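PDB 3BB7: interpain A from Prevotella intermedia, which is the zymogen form of a C10-family cysteine protease that probably cleaves peptide bonds once activated. Local coordinates for residues Ala84-Leu89 with Asp272-Ala277. The protein carries 1 engineered substitution. Numbering follows the deposited sequence. Where two conformers were deposited one is given.
Sequences AEVSTL and DGYNKA
V86 and Y274 form a single antiparallel beta bridge, by which the loop segment 84-89 runs back along the end of strand 267-274, away from the predicted active-site residues. Both bonds of the pair are made: V86 N gives its hydrogen to Y274 O at 2.9 Å, and Y274 N returns one to V86 O at the same length. Past the bridge, L89 N donates a hydrogen bond to D272 O at 2.9 Å; G273, lacking a side chain, lets V86 O come to 3.1 Å from its CA.

The Y274 ring lies under the same backbone. Its CG sits between the backbone N and carbonyl carbon (chi1 60°), and V86 N stands 4.1 Å above the plane over the ring centre. V86 CB is over that face too, while CG2, anti to the carbonyl carbon, touches CE1 at 3.6 Å. The ring's far end is held by bonds of OH to A83 O and T246 OG1, and F242 and L245 of helix 234-246 also pack on the ring.

At the other end, T88 CG2 meets D272 OD1 at 3.2 Å. The carboxylate is spoken for on both oxygens: OD1 takes the L90 N-H and OD2 bonds to S281 OG, which also bonds T88 OG1. Near the surface, K276 CE lies against E85 CD at 4.1 Å and K276 CG approaches A84 O, but K276 NZ stays 4.7 Å from E85 OE2, too far for a salt bridge.

The single bridge thus joins a loop without regular strand, ahead of helix 116-128, to the outgoing end of strand 267-274, in the antiparallel sheet that the peptidase C10 part (clan CA, as in papain-like proteases) shares with the N-terminal strands.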
loop_
_atom_site.group_PDB
_atom_site.type_symbol
_atom_site.label_atom_id
_atom_site.label_comp_id
_atom_site.label_asym_id
_atom_site.label_seq_id
_atom_site.Cartn_x
_atom_site.Cartn_y
_atom_site.Cartn_z
ATOM N N ALA A 84 5.110 -20.189 9.355
ATOM C CA ALA A 84 6.270 -19.625 10.033
ATOM C C ALA A 84 6.677 -18.265 9.454
ATOM O O ALA A 84 7.112 -17.381 10.190
ATOM C CB ALA A 84 7.436 -20.576 9.990
ATOM N N GLU A 85 6.552 -18.141 8.131
ATOM C CA GLU A 85 6.891 -16.919 7.394
ATOM C C GLU A 85 6.137 -17.042 6.074
ATOM O O GLU A 85 5.775 -18.153 5.665
ATOM C CB GLU A 85 8.400 -16.834 7.163
ATOM C CG GLU A 85 8.964 -18.093 6.504
ATOM C CD GLU A 85 10.461 -18.115 6.391
ATOM O OE1 GLU A 85 11.091 -17.056 6.598
ATOM O OE2 GLU A 85 11.008 -19.202 6.082
ATOM N N VAL A 86 5.878 -15.901 5.428
ATOM C CA VAL A 86 5.270 -15.877 4.090
ATOM C C VAL A 86 6.107 -14.924 3.245
ATOM O O VAL A 86 6.133 -13.723 3.488
ATOM C CB VAL A 86 3.785 -15.418 4.147
ATOM C CG1 VAL A 86 3.221 -15.238 2.735
ATOM C CG2 VAL A 86 2.972 -16.454 4.970
ATOM N N SER A 87 6.862 -15.460 2.286
ATOM C CA SER A 87 7.740 -14.595 1.508
ATOM C C SER A 87 6.896 -13.764 0.531
ATOM O O SER A 87 5.853 -14.216 0.069
ATOM C CB SER A 87 8.814 -15.394 0.786
ATOM O OG SER A 87 8.218 -16.386 0.001
ATOM N N THR A 88 7.340 -12.535 0.296
ATOM C CA THR A 88 6.749 -11.586 -0.647
ATOM C C THR A 88 5.983 -12.261 -1.785
ATOM O O THR A 88 6.590 -12.961 -2.603
ATOM C CB THR A 88 7.901 -10.725 -1.212
ATOM O OG1 THR A 88 8.631 -10.174 -0.106
ATOM C CG2 THR A 88 7.378 -9.580 -2.127
ATOM N N LEU A 89 4.661 -12.040 -1.815
ATOM C CA LEU A 89 3.779 -12.644 -2.797
ATOM C C LEU A 89 3.689 -11.916 -4.135
ATOM O O LEU A 89 3.572 -12.576 -5.187
ATOM C CB LEU A 89 2.358 -12.769 -2.214
ATOM C CG LEU A 89 2.266 -13.783 -1.064
ATOM C CD1 LEU A 89 0.914 -13.699 -0.363
ATOM C CD2 LEU A 89 2.491 -15.230 -1.551
ATOM N N ASP A 272 2.267 -8.012 1.635
ATOM C CA ASP A 272 2.284 -9.231 0.855
ATOM C C ASP A 272 3.186 -10.314 1.411
ATOM O O ASP A 272 3.580 -11.231 0.696
ATOM C CB ASP A 272 2.584 -8.943 -0.624
ATOM C CG ASP A 272 3.985 -8.474 -0.872
ATOM O OD1 ASP A 272 4.395 -8.513 -2.057
ATOM O OD2 ASP A 272 4.699 -8.074 0.090
ATOM N N GLY A 273 3.446 -10.253 2.713
ATOM C CA GLY A 273 4.211 -11.340 3.366
ATOM C C GLY A 273 4.588 -10.897 4.767
ATOM O O GLY A 273 4.281 -9.765 5.189
ATOM N N TYR A 274 5.321 -11.757 5.463
ATOM C CA TYR A 274 5.886 -11.424 6.769
ATOM C C TYR A 274 7.020 -12.372 7.049
ATOM O O TYR A 274 7.089 -13.457 6.461
ATOM C CB TYR A 274 4.852 -11.499 7.892
ATOM C CG TYR A 274 4.173 -12.840 8.117
ATOM C CD1 TYR A 274 2.939 -13.129 7.546
ATOM C CD2 TYR A 274 4.765 -13.820 8.917
ATOM C CE1 TYR A 274 2.329 -14.349 7.764
ATOM C CE2 TYR A 274 4.156 -15.040 9.137
ATOM C CZ TYR A 274 2.920 -15.285 8.579
ATOM O OH TYR A 274 2.303 -16.488 8.796
ATOM N N ASN A 275 7.923 -11.938 7.922
ATOM C CA ASN A 275 9.043 -12.799 8.292
ATOM C C ASN A 275 8.859 -13.361 9.700
ATOM O O ASN A 275 7.856 -13.069 10.380
ATOM C CB ASN A 275 10.420 -12.119 8.054
ATOM C CG ASN A 275 10.731 -10.975 9.006
ATOM O OD1 ASN A 275 10.058 -10.765 10.013
ATOM N ND2 ASN A 275 11.779 -10.201 8.669
ATOM N N LYS A 276 9.808 -14.190 10.134
ATOM C CA LYS A 276 9.700 -14.831 11.435
ATOM C C LYS A 276 9.697 -13.862 12.609
ATOM O O LYS A 276 9.148 -14.166 13.659
ATOM C CB LYS A 276 10.832 -15.841 11.598
ATOM C CG LYS A 276 10.699 -16.976 10.660
ATOM C CD LYS A 276 11.806 -17.970 10.950
ATOM C CE LYS A 276 11.674 -19.211 10.105
ATOM N NZ LYS A 276 12.927 -20.054 10.251
ATOM N N ALA A 277 10.329 -12.698 12.435
ATOM C CA ALA A 277 10.366 -11.700 13.463
ATOM C C ALA A 277 9.168 -10.744 13.413
ATOM O O ALA A 277 9.101 -9.795 14.192
ATOM C CB ALA A 277 11.661 -10.938 13.348
#